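Side-chain contacts in alpha-L-rhamnosidase (Streptomyces avermitilis, PDB 3W5M), which hydrolyses terminal non-reducing alpha-L-rhamnose residues from flavonoids such as naringin, rutin and hesperidin and from the arabinogalactan protein gum arabic: residues Asp670-Asp675 against Val723-Arg728; Thr662-Asp667 against Gly696-Thr701; Lys732-Leu737 against Ala762-Ser767; Thr679-Ala682 against Asn687-Asn690. All coordinates share one frame; numbering follows the deposited sequence.

Interaction 1 (Asp670-Asp675 against Val723-Arg728)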
loop_
_atom_site.group_PDB
_atom_site.type_symbol
_atom_site.label_atom_id
_atom_site.label_comp_id
_atom_site.label_asym_id
_atom_site.label_seq_id
_atom_site.Cartn_x
_atom_site.Cartn_y
_atom_site.Cartn_z
ATOM N N ASP A 670 9.571 1.528 -14.006
ATOM C CA ASP A 670 10.880 1.042 -13.547
ATOM C C ASP A 670 10.955 -0.473 -13.720
ATOM O O ASP A 670 12.061 -1.019 -13.818
ATOM C CB ASP A 670 11.086 1.263 -12.027
ATOM C CG ASP A 670 11.604 2.634 -11.667
ATOM O OD1 ASP A 670 12.063 3.400 -12.550
ATOM O OD2 ASP A 670 11.560 2.964 -10.450
ATOM N N ALA A 671 9.800 -1.146 -13.686
ATOM C CA ALA A 671 9.749 -2.627 -13.749
ATOM C C ALA A 671 9.531 -3.161 -15.172
ATOM O O ALA A 671 9.657 -4.386 -15.402
ATOM C CB ALA A 671 8.682 -3.176 -12.824
ATOM N N GLN A 672 9.192 -2.280 -16.098
ATOM C CA GLN A 672 8.852 -2.740 -17.481
ATOM C C GLN A 672 10.038 -3.517 -18.054
ATOM O O GLN A 672 11.209 -3.089 -17.931
ATOM C CB GLN A 672 8.442 -1.559 -18.363
ATOM C CG GLN A 672 7.795 -1.955 -19.711
ATOM C CD GLN A 672 7.269 -0.745 -20.477
ATOM O OE1 GLN A 672 7.539 0.381 -20.103
ATOM N NE2 GLN A 672 6.486 -0.980 -21.540
ATOM N N THR A 673 9.770 -4.676 -18.658
ATOM C CA THR A 673 10.892 -5.522 -19.078
ATOM C C THR A 673 11.541 -4.934 -20.315
ATOM O O THR A 673 10.954 -4.061 -20.974
ATOM C CB THR A 673 10.471 -6.951 -19.402
ATOM O OG1 THR A 673 9.743 -6.947 -20.647
ATOM C CG2 THR A 673 9.637 -7.524 -18.261
ATOM N N SER A 674 12.751 -5.415 -20.613
ATOM C CA SER A 674 13.542 -4.893 -21.726
ATOM C C SER A 674 12.848 -5.142 -23.062
ATOM O O SER A 674 13.161 -4.475 -24.028
ATOM C CB SER A 674 14.927 -5.506 -21.751
ATOM O OG SER A 674 14.867 -6.921 -21.922
ATOM N N ASP A 675 11.932 -6.100 -23.135
ATOM C CA ASP A 675 11.169 -6.272 -24.376
ATOM C C ASP A 675 9.788 -5.597 -24.337
ATOM O O ASP A 675 8.917 -5.838 -25.189
ATOM C CB ASP A 675 11.133 -7.740 -24.815
ATOM C CG ASP A 675 10.387 -8.627 -23.853
ATOM O OD1 ASP A 675 10.399 -8.349 -22.638
ATOM O OD2 ASP A 675 9.788 -9.622 -24.314
ATOM N N VAL A 723 3.911 3.050 -23.214
ATOM C CA VAL A 723 2.691 2.546 -23.857
ATOM C C VAL A 723 3.048 2.048 -25.277
ATOM O O VAL A 723 2.662 0.945 -25.651
ATOM C CB VAL A 723 1.582 3.621 -23.884
ATOM C CG1 VAL A 723 0.430 3.243 -24.826
ATOM C CG2 VAL A 723 1.032 3.846 -22.473
ATOM N N HIS A 724 3.806 2.855 -26.026
ATOM C CA HIS A 724 4.336 2.440 -27.346
ATOM C C HIS A 724 5.080 1.115 -27.237
ATOM O O HIS A 724 4.848 0.202 -28.045
ATOM C CB HIS A 724 5.234 3.530 -27.980
ATOM C CG HIS A 724 5.689 3.212 -29.379
ATOM N ND1 HIS A 724 5.020 3.657 -30.502
ATOM C CD2 HIS A 724 6.734 2.478 -29.836
ATOM C CE1 HIS A 724 5.635 3.219 -31.590
ATOM N NE2 HIS A 724 6.679 2.498 -31.215
ATOM N N ALA A 725 5.962 0.989 -26.238
ATOM C CA ALA A 725 6.757 -0.214 -26.088
ATOM C C ALA A 725 5.885 -1.425 -25.742
ATOM O O ALA A 725 6.193 -2.539 -26.160
ATOM C CB ALA A 725 7.852 -0.017 -25.053
ATOM N N TRP A 726 4.805 -1.192 -24.984
ATOM C CA TRP A 726 3.851 -2.237 -24.587
ATOM C C TRP A 726 3.115 -2.713 -25.826
ATOM O O TRP A 726 2.988 -3.929 -26.032
ATOM C CB TRP A 726 2.874 -1.680 -23.554
ATOM C CG TRP A 726 1.698 -2.502 -23.131
ATOM C CD1 TRP A 726 0.400 -2.090 -23.109
ATOM C CD2 TRP A 726 1.712 -3.807 -22.541
ATOM N NE1 TRP A 726 -0.406 -3.045 -22.553
ATOM C CE2 TRP A 726 0.370 -4.131 -22.227
ATOM C CE3 TRP A 726 2.729 -4.745 -22.266
ATOM C CZ2 TRP A 726 -0.000 -5.347 -21.642
ATOM C CZ3 TRP A 726 2.350 -5.998 -21.693
ATOM C CH2 TRP A 726 0.996 -6.272 -21.399
ATOM N N LEU A 727 2.672 -1.771 -26.666
ATOM C CA LEU A 727 1.895 -2.143 -27.871
ATOM C C LEU A 727 2.759 -2.933 -28.841
ATOM O O LEU A 727 2.274 -3.878 -29.515
ATOM C CB LEU A 727 1.296 -0.903 -28.562
ATOM C CG LEU A 727 0.094 -0.239 -27.870
ATOM C CD1 LEU A 727 -0.218 1.115 -28.488
ATOM C CD2 LEU A 727 -1.148 -1.124 -27.827
ATOM N N ARG A 728 4.029 -2.542 -28.930
ATOM C CA ARG A 728 5.012 -3.222 -29.769
ATOM C C ARG A 728 5.236 -4.653 -29.271
ATOM O O ARG A 728 5.252 -5.610 -30.070
ATOM C CB ARG A 728 6.302 -2.422 -29.842
ATOM C CG ARG A 728 7.491 -3.169 -30.402
ATOM C CD ARG A 728 8.731 -2.315 -30.268
ATOM N NE ARG A 728 8.714 -1.195 -31.204
ATOM C CZ ARG A 728 9.574 -0.177 -31.159
ATOM N NH1 ARG A 728 10.507 -0.145 -30.212
ATOM N NH2 ARG A 728 9.501 0.808 -32.055
HETATM O O HOH W 1 8.597 -3.369 -27.156
#
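Asp675 and Ala725 mark the closest backbone approach, their CA atoms 7.7 Å apart where the turn that follows helix 658-671 runs past helix 713-732. At that spacing the two backbones do not bond directly; a water bridges the two carbonyl oxygens, donating to Asp675 O at 3.2 Å and to Ala725 O at 2.7 Å. The side-chain part belongs to Gln672. Its CG lies anti to the backbone N (chi1 -168°) and the chain runs on extended, which carries the amide right up to the helix. There NE2 sits 3.9 Å from Ala725 CB and 3.8 Å from Trp726 N; the nitrogen's real partners are two backbone oxygens, Gly676 O and Ser722 O, so one amide ties the turn to the helix next door. In this way the loop after helix 658-671 is held against helix 713-732 within the (alpha/alpha)6-barrel domain of this family 78 glycosidase. Trp726 offers Gln672 little more than its CB; its indole is buried, meets the ring of Phe678 with the planes at about 50°, and gives its NE1 proton to Asp697. Within the turn, Thr673 OG1 donates to Asp675 OD1 at 2.5 Å, approaching nearly in line with the C-O bond, and also bonds to Ala677 N.

Interaction 2 (Thr662-Asp667 against Gly696-Thr701)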
loop_
_atom_site.group_PDB
_atom_site.type_symbol
_atom_site.label_atom_id
_atom_site.label_comp_id
_atom_site.label_asym_id
_atom_site.label_seq_id
_atom_site.Cartn_x
_atom_site.Cartn_y
_atom_site.Cartn_z
ATOM N N THR A 662 0.597 8.600 -9.721
ATOM C CA THR A 662 1.799 9.124 -10.419
ATOM C C THR A 662 3.058 8.427 -9.943
ATOM O O THR A 662 3.856 7.953 -10.745
ATOM C CB THR A 662 1.944 10.667 -10.296
ATOM O OG1 THR A 662 0.795 11.290 -10.873
ATOM C CG2 THR A 662 3.204 11.176 -11.023
ATOM N N LYS A 663 3.241 8.368 -8.623
ATOM C CA LYS A 663 4.358 7.674 -8.029
ATOM C C LYS A 663 4.353 6.196 -8.447
ATOM O O LYS A 663 5.389 5.658 -8.857
ATOM C CB LYS A 663 4.287 7.785 -6.488
ATOM C CG LYS A 663 5.438 7.118 -5.769
ATOM C CD LYS A 663 5.094 5.686 -5.444
ATOM C CE LYS A 663 6.153 5.051 -4.577
ATOM N NZ LYS A 663 5.804 3.635 -4.363
ATOM N N TRP A 664 3.204 5.546 -8.348
ATOM C CA TRP A 664 3.146 4.116 -8.668
ATOM C C TRP A 664 3.484 3.863 -10.160
ATOM O O TRP A 664 4.131 2.875 -10.490
ATOM C CB TRP A 664 1.805 3.482 -8.322
ATOM C CG TRP A 664 1.789 2.008 -8.666
ATOM C CD1 TRP A 664 2.446 1.003 -8.015
ATOM C CD2 TRP A 664 1.133 1.402 -9.788
ATOM N NE1 TRP A 664 2.212 -0.200 -8.650
ATOM C CE2 TRP A 664 1.400 0.016 -9.729
ATOM C CE3 TRP A 664 0.342 1.897 -10.823
ATOM C CZ2 TRP A 664 0.913 -0.887 -10.683
ATOM C CZ3 TRP A 664 -0.175 0.988 -11.769
ATOM C CH2 TRP A 664 0.152 -0.383 -11.702
ATOM N N LEU A 665 3.043 4.742 -11.036
ATOM C CA LEU A 665 3.363 4.541 -12.475
ATOM C C LEU A 665 4.853 4.673 -12.748
ATOM O O LEU A 665 5.375 4.051 -13.677
ATOM C CB LEU A 665 2.571 5.514 -13.344
ATOM C CG LEU A 665 1.076 5.225 -13.437
ATOM C CD1 LEU A 665 0.360 6.489 -13.937
ATOM C CD2 LEU A 665 0.844 4.026 -14.343
ATOM N N VAL A 666 5.572 5.478 -11.941
ATOM C CA VAL A 666 7.006 5.450 -11.991
ATOM C C VAL A 666 7.539 4.064 -11.622
ATOM O O VAL A 666 8.477 3.564 -12.283
ATOM C CB VAL A 666 7.648 6.519 -11.069
ATOM C CG1 VAL A 666 9.168 6.395 -11.118
ATOM C CG2 VAL A 666 7.222 7.887 -11.563
ATOM N N ASP A 667 6.951 3.442 -10.593
ATOM C CA ASP A 667 7.357 2.079 -10.191
ATOM C C ASP A 667 7.073 1.101 -11.337
ATOM O O ASP A 667 7.898 0.235 -11.646
ATOM C CB ASP A 667 6.591 1.568 -8.975
ATOM C CG ASP A 667 6.858 2.374 -7.697
ATOM O OD1 ASP A 667 8.008 2.872 -7.496
ATOM O OD2 ASP A 667 5.888 2.463 -6.889
ATOM N N GLY A 696 -0.976 -6.019 -17.102
ATOM C CA GLY A 696 0.016 -5.127 -17.682
ATOM C C GLY A 696 -0.602 -3.886 -18.294
ATOM O O GLY A 696 0.049 -2.818 -18.330
ATOM N N ASP A 697 -1.865 -3.987 -18.736
ATOM C CA ASP A 697 -2.570 -2.836 -19.308
ATOM C C ASP A 697 -2.809 -1.650 -18.369
ATOM O O ASP A 697 -3.178 -0.570 -18.831
ATOM C CB ASP A 697 -3.867 -3.287 -19.964
ATOM C CG ASP A 697 -3.589 -4.225 -21.111
ATOM O OD1 ASP A 697 -3.152 -3.731 -22.184
ATOM O OD2 ASP A 697 -3.737 -5.451 -20.896
ATOM N N ALA A 698 -2.570 -1.841 -17.068
ATOM C CA ALA A 698 -2.597 -0.742 -16.129
ATOM C C ALA A 698 -1.683 0.391 -16.562
ATOM O O ALA A 698 -1.967 1.556 -16.278
ATOM C CB ALA A 698 -2.223 -1.218 -14.727
ATOM N N GLY A 699 -0.585 0.050 -17.224
ATOM C CA GLY A 699 0.361 1.038 -17.787
ATOM C C GLY A 699 -0.252 2.029 -18.777
ATOM O O GLY A 699 0.304 3.104 -19.002
ATOM N N VAL A 700 -1.379 1.644 -19.393
ATOM C CA VAL A 700 -2.162 2.489 -20.293
ATOM C C VAL A 700 -3.417 3.069 -19.611
ATOM O O VAL A 700 -3.707 4.280 -19.706
ATOM C CB VAL A 700 -2.624 1.676 -21.543
ATOM C CG1 VAL A 700 -3.057 2.639 -22.652
ATOM C CG2 VAL A 700 -1.537 0.716 -21.995
ATOM N N THR A 701 -4.152 2.221 -18.889
ATOM C CA THR A 701 -5.464 2.598 -18.368
ATOM C C THR A 701 -5.382 3.508 -17.157
ATOM O O THR A 701 -6.255 4.323 -16.941
ATOM C CB THR A 701 -6.323 1.387 -17.950
ATOM O OG1 THR A 701 -5.629 0.630 -16.965
ATOM C CG2 THR A 701 -6.604 0.451 -19.156
#
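Trp664 reaches Ala698 with the far rim of its indole: CH2 stops 3.9 Å from Ala698 CB, and the methyl lies at the ring edge, in the indole plane, not over a face. CG stands anti to the backbone N (chi1 -180°), which carries the indole toward helix 698-710. A hydrogen bond from NE1 to the carbonyl of Ala682 orients the ring, and the Ala698 methyl abuts its far edge. That is the tight part. One residue on, the fit slackens: Leu665 CD2 comes no nearer than 4.2 Å to Ala698 O, and although the CA atoms of Leu665 and Gly699 are 7.0 Å apart, the glycine has no side chain to send across. Val666, next along helix 658-671, is partly exposed. Lys663 and Asp667 are buried, with Lys663 NZ reaching Asp667 OD2 at 2.8 Å on the syn side of the carboxylate in a salt bridge one turn long; the same NZ also bonds to Trp347 O and Ser626 O. Just before Ala698, Asp697 O takes bonds from both Val700 N and Thr701 N. The rhamnose-binding Trp695 is about 7 Å from Ala698, side chain to side chain. Helix 641-654 flanks the pair, touching Trp664 through Thr641 and Ile644 and Ala698 through Thr641 and Asn645, while Val700 packs against helices 713-732 and 756-777 of the barrel.

Interaction 3 (Lys732-Leu737 against Ala762-Ser767)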
loop_
_atom_site.group_PDB
_atom_site.type_symbol
_atom_site.label_atom_id
_atom_site.label_comp_id
_atom_site.label_asym_id
_atom_site.label_seq_id
_atom_site.Cartn_x
_atom_site.Cartn_y
_atom_site.Cartn_z
ATOM N N LYS A 732 4.073 -8.149 -31.324
ATOM C CA LYS A 732 5.028 -9.240 -31.501
ATOM C C LYS A 732 4.482 -10.569 -30.946
ATOM O O LYS A 732 4.657 -11.626 -31.556
ATOM C CB LYS A 732 6.359 -8.885 -30.846
ATOM C CG LYS A 732 7.479 -9.854 -31.174
ATOM C CD LYS A 732 8.735 -9.528 -30.380
ATOM C CE LYS A 732 9.840 -10.531 -30.682
ATOM N NZ LYS A 732 10.808 -10.571 -29.554
ATOM N N HIS A 733 3.806 -10.506 -29.806
ATOM C CA HIS A 733 3.176 -11.678 -29.178
ATOM C C HIS A 733 1.688 -11.840 -29.515
ATOM O O HIS A 733 0.815 -11.926 -28.634
ATOM C CB HIS A 733 3.459 -11.658 -27.666
ATOM C CG HIS A 733 4.920 -11.645 -27.360
ATOM N ND1 HIS A 733 5.605 -12.773 -26.969
ATOM C CD2 HIS A 733 5.844 -10.661 -27.465
ATOM C CE1 HIS A 733 6.883 -12.477 -26.803
ATOM N NE2 HIS A 733 7.056 -11.203 -27.102
ATOM N N SER A 734 1.417 -11.887 -30.823
ATOM C CA SER A 734 0.069 -12.105 -31.361
ATOM C C SER A 734 0.198 -12.697 -32.778
ATOM O O SER A 734 1.257 -12.604 -33.395
ATOM C CB SER A 734 -0.729 -10.799 -31.406
ATOM O OG SER A 734 -0.084 -9.895 -32.273
ATOM N N ASP A 735 -0.883 -13.290 -33.269
ATOM C CA ASP A 735 -0.893 -13.909 -34.599
ATOM C C ASP A 735 -2.079 -13.310 -35.360
ATOM O O ASP A 735 -3.225 -13.525 -34.982
ATOM C CB ASP A 735 -0.982 -15.443 -34.442
ATOM C CG ASP A 735 -1.016 -16.200 -35.796
ATOM O OD1 ASP A 735 -1.104 -15.576 -36.874
ATOM O OD2 ASP A 735 -0.966 -17.444 -35.767
ATOM N N GLY A 736 -1.790 -12.529 -36.405
ATOM C CA GLY A 736 -2.804 -11.724 -37.107
ATOM C C GLY A 736 -3.612 -10.895 -36.136
ATOM O O GLY A 736 -4.826 -10.756 -36.281
ATOM N N LEU A 737 -2.919 -10.412 -35.095
ATOM C CA LEU A 737 -3.453 -9.541 -34.046
ATOM C C LEU A 737 -4.304 -10.240 -32.989
ATOM O O LEU A 737 -4.841 -9.585 -32.093
ATOM C CB LEU A 737 -4.172 -8.325 -34.647
ATOM C CG LEU A 737 -3.299 -7.502 -35.601
ATOM C CD1 LEU A 737 -4.179 -6.494 -36.319
ATOM C CD2 LEU A 737 -2.135 -6.815 -34.882
ATOM N N ALA A 762 -9.218 -8.323 -26.731
ATOM C CA ALA A 762 -10.008 -7.135 -26.391
ATOM C C ALA A 762 -9.128 -6.075 -25.703
ATOM O O ALA A 762 -9.130 -4.883 -26.071
ATOM C CB ALA A 762 -11.189 -7.512 -25.517
ATOM N N TYR A 763 -8.311 -6.524 -24.757
ATOM C CA TYR A 763 -7.403 -5.594 -24.065
ATOM C C TYR A 763 -6.312 -4.979 -24.952
ATOM O O TYR A 763 -5.968 -3.793 -24.797
ATOM C CB TYR A 763 -6.853 -6.212 -22.763
ATOM C CG TYR A 763 -7.564 -5.648 -21.554
ATOM C CD1 TYR A 763 -7.223 -4.378 -21.077
ATOM C CD2 TYR A 763 -8.585 -6.344 -20.898
ATOM C CE1 TYR A 763 -7.874 -3.816 -20.001
ATOM C CE2 TYR A 763 -9.245 -5.785 -19.803
ATOM C CZ TYR A 763 -8.861 -4.522 -19.340
ATOM O OH TYR A 763 -9.483 -3.901 -18.257
ATOM N N PHE A 764 -5.809 -5.759 -25.914
ATOM C CA PHE A 764 -4.847 -5.290 -26.898
ATOM C C PHE A 764 -5.427 -4.117 -27.713
ATOM O O PHE A 764 -4.807 -3.050 -27.827
ATOM C CB PHE A 764 -4.417 -6.496 -27.780
ATOM C CG PHE A 764 -3.416 -6.189 -28.882
ATOM C CD1 PHE A 764 -2.536 -5.105 -28.827
ATOM C CD2 PHE A 764 -3.322 -7.040 -29.980
ATOM C CE1 PHE A 764 -1.620 -4.872 -29.837
ATOM C CE2 PHE A 764 -2.392 -6.810 -30.991
ATOM C CZ PHE A 764 -1.538 -5.726 -30.923
ATOM N N ALA A 765 -6.619 -4.326 -28.278
ATOM C CA ALA A 765 -7.347 -3.282 -29.000
ATOM C C ALA A 765 -7.575 -2.052 -28.146
ATOM O O ALA A 765 -7.343 -0.935 -28.611
ATOM C CB ALA A 765 -8.694 -3.805 -29.489
ATOM N N HIS A 766 -8.045 -2.259 -26.913
ATOM C CA HIS A 766 -8.369 -1.148 -26.020
ATOM C C HIS A 766 -7.122 -0.305 -25.714
ATOM O O HIS A 766 -7.202 0.942 -25.653
ATOM C CB HIS A 766 -8.970 -1.659 -24.706
ATOM C CG HIS A 766 -9.496 -0.576 -23.811
ATOM N ND1 HIS A 766 -10.479 0.308 -24.199
ATOM C CD2 HIS A 766 -9.182 -0.250 -22.532
ATOM C CE1 HIS A 766 -10.756 1.129 -23.201
ATOM N NE2 HIS A 766 -9.978 0.816 -22.178
ATOM N N SER A 767 -5.998 -0.987 -25.486
ATOM C CA SER A 767 -4.726 -0.289 -25.302
ATOM C C SER A 767 -4.322 0.536 -26.539
ATOM O O SER A 767 -3.846 1.661 -26.398
ATOM C CB SER A 767 -3.616 -1.245 -24.893
ATOM O OG SER A 767 -3.800 -1.591 -23.545
#
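Phe764 pushes one side of its ring into the bend formed by Ser734 and Leu737. The nearest atom is a backbone one: Leu737 O lies in the plane of the ring, at its edge, 3.6 Å from Phe764 CD2. Alongside it Leu737 CD2 meets the same side of the ring, 3.9 Å from Phe764 CE2 and 4.1 Å from Phe764 CZ, with the two side chains crossing at about a right angle. Ser734 OG is looser, 4.1 Å from Phe764 CE2 and oblique to the ring. One shell out, the phenylalanine is aimed by its first torsion (chi1 179°), which puts CG anti to the backbone N; the ring also touches Leu730 of helix 713-732 and Ile792 of helix 783-800. Gly736 and Leu737 both take positive phi, consistent with the sharp turn of the loop here, and Leu737 also rests on Glu731 and Arg791. Ser734 OG bonds to Glu731 O, pinning the loop's start to the helix end. With a serine at Phe764 the ring edge that faces Leu737 would be gone, which is likely to open a gap between the loop and helix 756-777 and leave Leu737 CD2 without its aromatic neighbour. These contacts join the loop to barrel helices well away from the annotated sites. Leu737 O is buried with no polar partner in the model; lying among the slightly positive C-H groups of a ring edge, it probably gains only a weak electrostatic compensation, and the rest is the Leu737 methyl packing on the ring, with Ser734 OG grazing it while bonded to Glu731 O.

Interaction 4 (Thr679-Ala682 against Asn687-Asn690)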
loop_
_atom_site.group_PDB
_atom_site.type_symbol
_atom_site.label_atom_id
_atom_site.label_comp_id
_atom_site.label_asym_id
_atom_site.label_seq_id
_atom_site.Cartn_x
_atom_site.Cartn_y
_atom_site.Cartn_z
ATOM N N THR A 679 4.828 -5.668 -16.054
ATOM C CA THR A 679 4.799 -6.805 -15.108
ATOM C C THR A 679 3.444 -6.977 -14.406
ATOM O O THR A 679 2.589 -6.085 -14.438
ATOM C CB THR A 679 5.920 -6.635 -14.049
ATOM O OG1 THR A 679 5.799 -5.323 -13.454
ATOM C CG2 THR A 679 7.320 -6.768 -14.695
ATOM N N ASP A 680 3.231 -8.151 -13.796
ATOM C CA ASP A 680 2.018 -8.420 -13.059
ATOM C C ASP A 680 1.980 -7.574 -11.775
ATOM O O ASP A 680 0.922 -7.181 -11.322
ATOM C CB ASP A 680 1.918 -9.907 -12.688
ATOM C CG ASP A 680 1.736 -10.824 -13.916
ATOM O OD1 ASP A 680 1.498 -10.315 -15.043
ATOM O OD2 ASP A 680 1.839 -12.066 -13.730
ATOM N N VAL A 681 3.143 -7.336 -11.188
ATOM C CA VAL A 681 3.220 -6.462 -9.995
ATOM C C VAL A 681 4.315 -5.429 -10.156
ATOM O O VAL A 681 5.341 -5.678 -10.808
ATOM C CB VAL A 681 3.454 -7.235 -8.662
ATOM C CG1 VAL A 681 2.270 -8.166 -8.356
ATOM C CG2 VAL A 681 4.791 -7.973 -8.656
ATOM N N ALA A 682 4.128 -4.270 -9.510
ATOM C CA ALA A 682 5.153 -3.239 -9.484
ATOM C C ALA A 682 5.117 -2.552 -8.107
ATOM O O ALA A 682 4.046 -2.154 -7.666
ATOM C CB ALA A 682 4.908 -2.226 -10.597
ATOM N N ASN A 687 9.557 -12.982 -8.956
ATOM C CA ASN A 687 9.354 -13.710 -10.243
ATOM C C ASN A 687 7.897 -14.084 -10.598
ATOM O O ASN A 687 7.596 -15.222 -10.995
ATOM C CB ASN A 687 10.214 -14.977 -10.268
ATOM C CG ASN A 687 11.699 -14.679 -10.187
ATOM O OD1 ASN A 687 12.272 -14.079 -11.097
ATOM N ND2 ASN A 687 12.335 -15.117 -9.100
ATOM N N LEU A 688 6.994 -13.149 -10.358
ATOM C CA LEU A 688 5.667 -13.244 -10.909
ATOM C C LEU A 688 5.866 -12.847 -12.352
ATOM O O LEU A 688 6.926 -12.317 -12.723
ATOM C CB LEU A 688 4.727 -12.302 -10.169
ATOM C CG LEU A 688 4.607 -12.694 -8.690
ATOM C CD1 LEU A 688 3.903 -11.598 -7.917
ATOM C CD2 LEU A 688 3.870 -14.027 -8.550
ATOM N N GLY A 689 4.865 -13.113 -13.170
ATOM C CA GLY A 689 5.009 -12.928 -14.599
ATOM C C GLY A 689 4.863 -11.506 -15.108
ATOM O O GLY A 689 4.887 -10.524 -14.351
ATOM N N ASN A 690 4.728 -11.416 -16.424
ATOM C CA ASN A 690 4.497 -10.153 -17.134
ATOM C C ASN A 690 3.730 -10.406 -18.428
ATOM O O ASN A 690 3.538 -11.560 -18.823
ATOM C CB ASN A 690 5.832 -9.460 -17.464
ATOM C CG ASN A 690 6.747 -10.310 -18.317
ATOM O OD1 ASN A 690 6.487 -10.545 -19.503
ATOM N ND2 ASN A 690 7.841 -10.772 -17.720
HETATM O O HOH W 2 5.480 -9.301 -11.805
#
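Asp680 turns its CG anti to the carbonyl carbon (chi1 -67°), which lays the carboxylate beside the Gly689 peptide, CG 3.2 Å from Gly689 O. The two arms of this loop, between helices 658-671 and 698-710 of the barrel domain, are joined by a single beta bridge, Thr679 with Asn690. Its bond runs from Asp680 N to Gly689 O, 2.9 Å and fairly straight at 162°. A water adds a second grip on that oxygen, donating to Gly689 O at 2.9 Å while accepting from Val681 N at 3.1 Å. Farther along, Leu688 CD1 fits against both methyls of Val681, CG1 and CG2 each 3.8 Å away. Leu688 and Gly689 were modelled in two conformers, and all the contacts of both residues given here belong to one of them. Asp680 OD1 and OD2 are each 3.5 Å from Gly689 O, an acceptor like themselves, and do not bond it; OD2 bonds instead to Tyr744 OH. The Asp680 side chain is about 4 Å from that of the rhamnose-binding Trp695. Were Asp680 an alanine, the Tyr744 hydroxyl would probably lose its carboxylate partner and a gap would open beside the Gly689 peptide. Within residues 679-682, Thr679 OG1 donates to Val681 O at 2.7 Å, coming in from well above the carbonyl plane.

Overall arrangement
All four contacts lie in the (alpha/alpha)6-barrel domain, and interactions 1 and 2 both draw on helix 658-671, their centres about 11 Å apart. Asp697 of interaction 2 links interactions 1 and 3: its OD1 lies 2.9 Å from Trp726 NE1 and 2.6 Å from Ser767 OG, both probable hydrogen bonds. Interaction 4 sits in the loop closed by interaction 2, its centre about 13 Å off, and is tied to it by Trp664 NE1 and Ala682 O, 2.9 Å apart. Interaction 4 lies nearest the sugar site, Asp680 about 4 Å from Trp695 between side chains, with interactions 1 and 2 each about 7 Å from it; Leu688's side chain is about 6 Å from that of Glu636, the inferred proton donor. Interaction 3 stands outermost, about 19 Å from interaction 4 between centres.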